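Local atomic coordinates of enoyl-CoA hydratase (PDB entry 3OC7), a protein that probably catalyses the addition of water to the double bond of enoyl-CoA thioesters in fatty acid metabolism, as a member of the crotonase family. Residues D233-R236 with L237-S241; K162-A165 with R166-A169; V204-V207 with G208-S211. One frame throughout, in Å; residues are numbered along the deposited sequence.

Contact 1: D233-R236 with L237-S241. With EDO (1,2-ethanediol), chain B.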
ATOM      1  N   ASP A 233      19.196   4.060  -3.767  1.00 14.44           N
ATOM      2  CA  ASP A 233      18.762   4.442  -5.140  1.00 13.93           C
ATOM      3  C   ASP A 233      19.061   5.892  -5.622  1.00 12.62           C
ATOM      4  O   ASP A 233      19.007   6.160  -6.838  1.00 12.36           O
ATOM      5  CB  ASP A 233      17.240   4.199  -5.321  1.00 14.49           C
ATOM      6  CG  ASP A 233      16.837   2.727  -5.272  1.00 17.11           C
ATOM      7  OD1 ASP A 233      17.698   1.829  -5.368  1.00 19.12           O
ATOM      8  OD2 ASP A 233      15.613   2.474  -5.155  1.00 17.79           O
ATOM      9  N   ALA A 234      19.352   6.834  -4.718  1.00 13.50           N
ATOM     10  CA  ALA A 234      19.489   8.247  -5.128  1.00 12.89           C
ATOM     11  C   ALA A 234      20.554   8.521  -6.208  1.00 13.15           C
ATOM     12  O   ALA A 234      20.293   9.281  -7.157  1.00 13.68           O
ATOM     13  CB  ALA A 234      19.712   9.151  -3.898  1.00 12.85           C
ATOM     14  N   GLU A 235      21.748   7.937  -6.042  1.00 13.85           N
ATOM     15  CA  GLU A 235      22.823   8.163  -7.019  1.00 14.41           C
ATOM     16  C   GLU A 235      22.519   7.553  -8.398  1.00 14.53           C
ATOM     17  O   GLU A 235      22.700   8.237  -9.412  1.00 14.49           O
ATOM     18  CB  GLU A 235      24.194   7.732  -6.475  1.00 14.95           C
ATOM     19  CG  GLU A 235      25.363   7.905  -7.480  1.00 16.69           C
ATOM     20  CD  GLU A 235      25.654   9.359  -7.873  1.00 17.16           C
ATOM     21  OE1 GLU A 235      25.265  10.298  -7.144  1.00 17.85           O
ATOM     22  OE2 GLU A 235      26.298   9.554  -8.928  1.00 20.16           O
ATOM     23  N   ARG A 236      22.052   6.299  -8.421  1.00 14.99           N
ATOM     24  CA  ARG A 236      21.638   5.634  -9.665  0.50 15.17           C
ATOM     25  C   ARG A 236      20.552   6.425 -10.402  1.00 14.71           C
ATOM     26  O   ARG A 236      20.623   6.593 -11.633  1.00 15.29           O
ATOM     27  CB  ARG A 236      21.182   4.188  -9.395  0.50 15.33           C
ATOM     28  CG  ARG A 236      20.891   3.360 -10.650  0.50 18.01           C
ATOM     29  CD  ARG A 236      20.391   1.968 -10.302  0.50 19.74           C
ATOM     30  NE  ARG A 236      19.306   2.010  -9.327  0.50 21.37           N
ATOM     31  CZ  ARG A 236      18.023   2.163  -9.641  0.50 21.68           C
ATOM     32  NH1 ARG A 236      17.651   2.286 -10.908  0.50 21.84           N
ATOM     33  NH2 ARG A 236      17.110   2.188  -8.682  0.50 21.61           N
ATOM     34  N   LEU A 237      19.555   6.931  -9.659  1.00 13.51           N
ATOM     35  CA  LEU A 237      18.477   7.741 -10.253  1.00 12.87           C
ATOM     36  C   LEU A 237      18.939   9.106 -10.791  1.00 13.04           C
ATOM     37  O   LEU A 237      18.425   9.568 -11.815  1.00 12.84           O
ATOM     38  CB  LEU A 237      17.266   7.883  -9.304  1.00 12.72           C
ATOM     39  CG  LEU A 237      16.477   6.600  -8.965  1.00 11.51           C
ATOM     40  CD1 LEU A 237      15.516   6.907  -7.770  1.00 13.64           C
ATOM     41  CD2 LEU A 237      15.708   6.018 -10.165  1.00 14.31           C
ATOM     42  N   ALA A 238      19.908   9.740 -10.111  1.00 12.94           N
ATOM     43  CA  ALA A 238      20.502  11.000 -10.607  1.00 12.83           C
ATOM     44  C   ALA A 238      21.248  10.809 -11.945  1.00 12.98           C
ATOM     45  O   ALA A 238      21.098  11.626 -12.863  1.00 13.56           O
ATOM     46  CB  ALA A 238      21.432  11.653  -9.517  1.00 12.87           C
ATOM     47  N   GLU A 239      22.013   9.721 -12.062  1.00 12.94           N
ATOM     48  CA  GLU A 239      22.713   9.379 -13.325  1.00 13.85           C
ATOM     49  C   GLU A 239      21.727   9.079 -14.475  1.00 13.90           C
ATOM     50  O   GLU A 239      21.921   9.530 -15.616  1.00 14.59           O
ATOM     51  CB  GLU A 239      23.721   8.232 -13.099  1.00 14.42           C
ATOM     52  CG  GLU A 239      24.874   8.639 -12.154  1.00 16.43           C
ATOM     53  CD  GLU A 239      25.865   7.526 -11.827  1.00 20.86           C
ATOM     54  OE1 GLU A 239      25.936   6.521 -12.554  1.00 22.35           O
ATOM     55  OE2 GLU A 239      26.593   7.677 -10.818  1.00 21.43           O
ATOM     56  N   GLU A 240      20.650   8.342 -14.175  1.00 13.82           N
ATOM     57  CA  GLU A 240      19.591   8.085 -15.163  1.00 13.75           C
ATOM     58  C   GLU A 240      18.930   9.378 -15.675  1.00 14.03           C
ATOM     59  O   GLU A 240      18.729   9.548 -16.891  1.00 13.54           O
ATOM     60  CB  GLU A 240      18.529   7.125 -14.581  1.00 13.68           C
ATOM     61  CG  GLU A 240      17.342   6.861 -15.526  1.00 16.65           C
ATOM     62  CD  GLU A 240      16.303   5.879 -14.980  1.00 20.37           C
ATOM     63  OE1 GLU A 240      16.495   5.294 -13.887  1.00 22.47           O
ATOM     64  OE2 GLU A 240      15.280   5.678 -15.679  1.00 22.40           O
ATOM     65  N   SER A 241      18.583  10.281 -14.755  1.00 13.55           N
ATOM     66  CA  SER A 241      17.981  11.582 -15.080  0.70 13.70           C
ATOM     67  C   SER A 241      18.834  12.353 -16.101  1.00 14.33           C
ATOM     68  O   SER A 241      18.327  12.899 -17.090  1.00 14.40           O
ATOM     69  CB  SER A 241      17.807  12.411 -13.785  0.70 13.90           C
ATOM     70  OG  SER A 241      17.195  13.683 -14.008  0.70 12.68           O
TER
HETATM   71  C1  EDO B 264      13.307   3.636  -7.247  1.00 26.09           C
HETATM   72  O1  EDO B 264      13.296   3.796  -5.824  1.00 24.77           O
HETATM   73  C2  EDO B 264      12.616   2.337  -7.641  1.00 26.07           C
HETATM   74  O2  EDO B 264      12.666   2.234  -9.071  1.00 25.60           O
HETATM   75  O   HOH W   1      18.995   2.853 -13.834  1.00 42.17           O
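Glu235 swings CG anti to its backbone N and then bends at chi2 (64°), while Glu239 sets CG beside its own N (chi1 -65°) and runs extended, so that one helical turn brings the two carboxylates together. Their OE2 atoms lie 2.7 Å apart with the planes 73° to each other, a spacing which suggests that one acid holds a proton. The salt bridge from Glu235 OE1 to Arg95 probably eases the negative charge. This i to i+4 relation of an alpha helix recurs in the backbone, where Leu237 N bonds to Asp233 O at 3.0 Å and Glu240 N to Arg236 O at 3.1 Å. At i to i+3, Arg236 NH2, in one of two conformers, makes a salt bridge to Asp233 OD1 whose 3.4 Å hydrogen bond is weak though straight. Arg236 NH1 donates to a water oxygen at 3.3 Å, which in turn reaches Glu240 OE1 weakly. Asp233 OD2 accepts from O1 of an ethanediol at 2.8 Å. Within long helix 212-245, Ala238 leans on helix 86-106, Ala234 and Leu237 rest on Leu157 of helix 156-159, and Leu237 also packs on Leu221 of the second subunit.

Contact 2: K162-A165 with R166-A169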
ATOM      1  N   LYS A 162       4.444   6.132  -1.287  1.00  9.10           N
ATOM      2  CA  LYS A 162       3.151   6.709  -0.833  1.00  9.30           C
ATOM      3  C   LYS A 162       1.922   6.506  -1.769  1.00  8.61           C
ATOM      4  O   LYS A 162       0.764   6.474  -1.298  1.00  9.69           O
ATOM      5  CB  LYS A 162       3.343   8.194  -0.439  1.00  8.92           C
ATOM      6  CG  LYS A 162       4.528   8.428   0.547  1.00 10.11           C
ATOM      7  CD  LYS A 162       4.562   9.848   1.168  1.00 10.03           C
ATOM      8  CE  LYS A 162       5.844  10.019   2.019  1.00  9.79           C
ATOM      9  NZ  LYS A 162       5.875  11.273   2.842  1.00 10.79           N
ATOM     10  N   LEU A 163       2.144   6.383  -3.077  1.00  8.85           N
ATOM     11  CA  LEU A 163       1.043   6.165  -4.056  1.00  9.77           C
ATOM     12  C   LEU A 163       0.656   4.688  -4.076  1.00  9.88           C
ATOM     13  O   LEU A 163       1.528   3.820  -3.928  1.00 10.38           O
ATOM     14  CB  LEU A 163       1.512   6.535  -5.472  1.00 10.55           C
ATOM     15  CG  LEU A 163       1.807   7.977  -5.857  1.00 15.14           C
ATOM     16  CD1 LEU A 163       2.363   8.064  -7.277  1.00 16.99           C
ATOM     17  CD2 LEU A 163       0.545   8.763  -5.764  1.00 16.61           C
ATOM     18  N   SER A 164      -0.626   4.384  -4.304  1.00  9.77           N
ATOM     19  CA  SER A 164      -0.970   2.982  -4.603  1.00 10.41           C
ATOM     20  C   SER A 164      -0.217   2.468  -5.855  1.00  9.83           C
ATOM     21  O   SER A 164       0.077   3.258  -6.788  1.00 10.64           O
ATOM     22  CB  SER A 164      -2.467   2.809  -4.756  1.00 11.06           C
ATOM     23  OG  SER A 164      -2.898   3.199  -6.047  1.00 14.83           O
ATOM     24  N   ALA A 165       0.101   1.169  -5.885  1.00  9.53           N
ATOM     25  CA  ALA A 165       0.807   0.575  -7.033  1.00  9.18           C
ATOM     26  C   ALA A 165       0.098   0.803  -8.390  1.00  9.41           C
ATOM     27  O   ALA A 165       0.732   1.211  -9.397  1.00 10.44           O
ATOM     28  CB  ALA A 165       1.045  -0.928  -6.796  1.00 10.07           C
ATOM     29  N   ARG A 166      -1.210   0.515  -8.429  1.00  9.26           N
ATOM     30  CA  ARG A 166      -1.989   0.703  -9.675  1.00  9.21           C
ATOM     31  C   ARG A 166      -2.009   2.169 -10.149  1.00  9.11           C
ATOM     32  O   ARG A 166      -1.921   2.436 -11.366  1.00  9.36           O
ATOM     33  CB  ARG A 166      -3.435   0.157  -9.543  1.00  8.90           C
ATOM     34  CG  ARG A 166      -3.586  -1.403  -9.418  1.00 10.17           C
ATOM     35  CD  ARG A 166      -2.946  -2.151 -10.611  1.00 10.39           C
ATOM     36  NE  ARG A 166      -3.325  -3.577 -10.742  1.00  9.90           N
ATOM     37  CZ  ARG A 166      -2.910  -4.379 -11.737  1.00 10.87           C
ATOM     38  NH1 ARG A 166      -2.065  -3.916 -12.659  1.00 10.93           N
ATOM     39  NH2 ARG A 166      -3.333  -5.644 -11.789  1.00 11.44           N
ATOM     40  N   ALA A 167      -2.098   3.121  -9.206  1.00  9.21           N
ATOM     41  CA  ALA A 167      -2.102   4.556  -9.571  1.00  9.45           C
ATOM     42  C   ALA A 167      -0.750   5.056 -10.114  1.00  9.27           C
ATOM     43  O   ALA A 167      -0.723   5.842 -11.084  1.00  9.38           O
ATOM     44  CB  ALA A 167      -2.579   5.423  -8.395  1.00 10.34           C
ATOM     45  N   ALA A 168       0.368   4.656  -9.491  1.00  9.99           N
ATOM     46  CA  ALA A 168       1.691   5.044  -9.984  1.00 10.06           C
ATOM     47  C   ALA A 168       1.872   4.570 -11.439  1.00  9.90           C
ATOM     48  O   ALA A 168       2.253   5.363 -12.327  1.00  9.64           O
ATOM     49  CB  ALA A 168       2.827   4.483  -9.043  1.00 10.60           C
ATOM     50  N   ALA A 169       1.556   3.297 -11.699  1.00 10.32           N
ATOM     51  CA  ALA A 169       1.691   2.733 -13.060  1.00 10.52           C
ATOM     52  C   ALA A 169       0.777   3.436 -14.089  1.00 10.44           C
ATOM     53  O   ALA A 169       1.223   3.759 -15.202  1.00 11.58           O
ATOM     54  CB  ALA A 169       1.439   1.206 -13.041  1.00 11.22           C
TER
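Between Ser164 and Ala165 the backbone passes from an extended conformation (psi 148°) to a helical one (psi -49°), and the first turn closes through Ala168 N to Ser164 O at 3.1 Å and Ala169 N to Ala165 O at 3.2 Å. The side chain of Ser164 folds back over this turn: with chi1 at 81°, OG sits between its own backbone N and carbonyl carbon and accepts from Ala167 N at 3.3 Å. The same Ser164 OG lies 3.2 Å from Ala167 CB, so the methyl of that alanine presses close beside the hydroxyl. Ser164 is thus the N-cap of helix 165-174, its side chain supplying an acceptor to an N-H of the first turn. One residue before the cap, Leu163 turns a branch back onto the helix, its CD1 reaching Ala168 CB at 4.0 Å. A pairing of the residue before the N-cap with the fourth helical residue is a hydrophobic staple. Ile186 of helix 180-186 touches both Leu163 and Ala167 and shares a backbone hydrogen bond with Ser164, and Leu160 meets Ala168. Arg166 leaves the helix in another direction, its chain bent at chi2 and extended beyond, and crosses into the second subunit of the trimer. There its guanidinium is held by carbonyl oxygens: NE bonds to Gly187 O, NH1 to Cys130 O, and NH2 to both Leu188 O and Val127 O, all of that second subunit. Ala165 packs on Pro161 of the same neighbour, and Ala169 on its Asp131.

Contact 3: V204-V207 with G208-S211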
ATOM      1  N   VAL A 204      -2.738  22.186  12.351  1.00 13.03           N
ATOM      2  CA  VAL A 204      -1.688  22.833  13.157  1.00 14.11           C
ATOM      3  C   VAL A 204      -2.018  22.822  14.675  1.00 14.38           C
ATOM      4  O   VAL A 204      -1.139  22.526  15.510  1.00 13.86           O
ATOM      5  CB  VAL A 204      -1.386  24.276  12.616  1.00 13.83           C
ATOM      6  CG1 VAL A 204      -0.593  25.122  13.630  1.00 15.59           C
ATOM      7  CG2 VAL A 204      -0.653  24.193  11.266  1.00 15.86           C
ATOM      8  N   THR A 205      -3.277  23.108  15.022  1.00 14.41           N
ATOM      9  CA  THR A 205      -3.770  23.027  16.410  1.00 14.87           C
ATOM     10  C   THR A 205      -3.556  21.614  17.003  1.00 14.42           C
ATOM     11  O   THR A 205      -3.002  21.468  18.101  1.00 15.00           O
ATOM     12  CB  THR A 205      -5.260  23.488  16.517  1.00 14.83           C
ATOM     13  OG1 THR A 205      -5.379  24.853  16.082  1.00 16.84           O
ATOM     14  CG2 THR A 205      -5.766  23.395  17.958  1.00 16.01           C
ATOM     15  N   ASP A 206      -3.956  20.577  16.261  1.00 13.92           N
ATOM     16  CA  ASP A 206      -3.833  19.198  16.755  1.00 13.13           C
ATOM     17  C   ASP A 206      -2.374  18.684  16.863  1.00 12.93           C
ATOM     18  O   ASP A 206      -1.992  18.083  17.875  1.00 12.51           O
ATOM     19  CB  ASP A 206      -4.744  18.265  15.934  1.00 13.66           C
ATOM     20  CG  ASP A 206      -6.238  18.534  16.172  1.00 17.09           C
ATOM     21  OD1 ASP A 206      -6.596  19.155  17.206  1.00 21.74           O
ATOM     22  OD2 ASP A 206      -7.064  18.126  15.326  1.00 20.73           O
ATOM     23  N   VAL A 207      -1.561  18.927  15.835  1.00 12.36           N
ATOM     24  CA  VAL A 207      -0.130  18.569  15.887  1.00 12.21           C
ATOM     25  C   VAL A 207       0.599  19.298  17.045  1.00 12.83           C
ATOM     26  O   VAL A 207       1.401  18.700  17.773  1.00 13.15           O
ATOM     27  CB  VAL A 207       0.582  18.794  14.505  1.00 11.53           C
ATOM     28  CG1 VAL A 207       2.085  18.531  14.596  1.00 13.00           C
ATOM     29  CG2 VAL A 207      -0.031  17.896  13.430  1.00 11.90           C
ATOM     30  N   GLY A 208       0.296  20.580  17.237  1.00 12.75           N
ATOM     31  CA  GLY A 208       0.911  21.386  18.306  1.00 14.10           C
ATOM     32  C   GLY A 208       0.672  20.940  19.741  1.00 14.44           C
ATOM     33  O   GLY A 208       1.419  21.358  20.646  1.00 14.90           O
ATOM     34  N   ARG A 209      -0.345  20.100  19.949  1.00 14.53           N
ATOM     35  CA  ARG A 209      -0.607  19.452  21.250  1.00 15.31           C
ATOM     36  C   ARG A 209       0.483  18.425  21.650  1.00 14.75           C
ATOM     37  O   ARG A 209       0.618  18.092  22.834  1.00 15.35           O
ATOM     38  CB  ARG A 209      -1.978  18.763  21.263  1.00 16.26           C
ATOM     39  CG  ARG A 209      -3.183  19.682  21.091  1.00 19.26           C
ATOM     40  CD  ARG A 209      -4.482  18.895  21.166  1.00 24.59           C
ATOM     41  NE  ARG A 209      -5.616  19.711  20.736  1.00 27.94           N
ATOM     42  CZ  ARG A 209      -6.360  20.473  21.535  1.00 29.35           C
ATOM     43  NH1 ARG A 209      -6.111  20.537  22.839  1.00 31.40           N
ATOM     44  NH2 ARG A 209      -7.361  21.176  21.025  1.00 30.75           N
ATOM     45  N   GLY A 210       1.224  17.892  20.670  1.00 13.46           N
ATOM     46  CA  GLY A 210       2.306  16.917  20.923  1.00 13.42           C
ATOM     47  C   GLY A 210       3.578  17.553  21.479  1.00 12.67           C
ATOM     48  O   GLY A 210       3.867  18.732  21.221  1.00 13.38           O
ATOM     49  N   SER A 211       4.335  16.771  22.249  1.00 12.97           N
ATOM     50  CA  SER A 211       5.613  17.253  22.806  1.00 12.88           C
ATOM     51  C   SER A 211       6.735  17.240  21.748  1.00 12.90           C
ATOM     52  O   SER A 211       6.648  16.477  20.778  1.00 12.63           O
ATOM     53  CB  SER A 211       6.015  16.403  24.028  1.00 13.89           C
ATOM     54  OG  SER A 211       6.976  15.407  23.695  1.00 14.67           O
TER
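The Arg209 guanidinium takes Asp206 OD1 at its edge, near its plane, while Thr205 O approaches it obliquely. Asp206 OD1 faces Arg209 NE at 3.7 Å, a long salt bridge, and the carboxylate and guanidinium planes are 38° apart. The two side chains run side by side in the same direction; Arg209 keeps its chain straight from CG to NE, starting with CG beside its own N (chi1 -63°), and this carries NE alongside the aspartate. Thr205 lies next to the same chain, with CG2 4.1 Å from Arg209 NH2 and its carbonyl O 3.5 Å from Arg209 CG, while Thr205 OG1 bonds back to Asp201 O. The backbone bonds shift from a four-residue to a three-residue spacing: Gly208 N reaches Val204 O at 3.0 Å, but Arg209 N makes a weak 3.3 Å bond to Asp206 O and Gly210 N bonds to Val207 O at 3.0 Å, the last donor sitting above the carbonyl plane. This 3-10-like change comes at the C-terminal end of helix 196-208. Ser211 then caps the next helix, 212-245, its OG bonding to Gly214 N and to Glu249 of the third subunit. Helix 196-208 rests on strand 58-63 through Val204 on Val60 and Val207 on Val58, and the third subunit covers the turn, with its Trp265 bonded to Arg209 O and its Thr174 against Val207.

In the fold
All three contacts are short-range helix features set near subunit boundaries of the trimer. Contact 3 closes helix 196-208 and opens helix 212-245, on which contact 1 lies farther along; contacts 1 and 3 lie on opposite sides of the chain's centre, their centres 37 Å apart. Contact 2, at the start of helix 165-174, lies 21 Å from contact 1 and 30 Å from contact 3, centre to centre. Contacts 1 and 2 both meet the second subunit, their nearest atoms about 12 Å apart; contact 2 also reaches the third subunit through Lys162, as contact 3 does more extensively. The ethanediol, probably from the crystallisation liquor, lies where Asp233 meets Leu221 O of the second subunit.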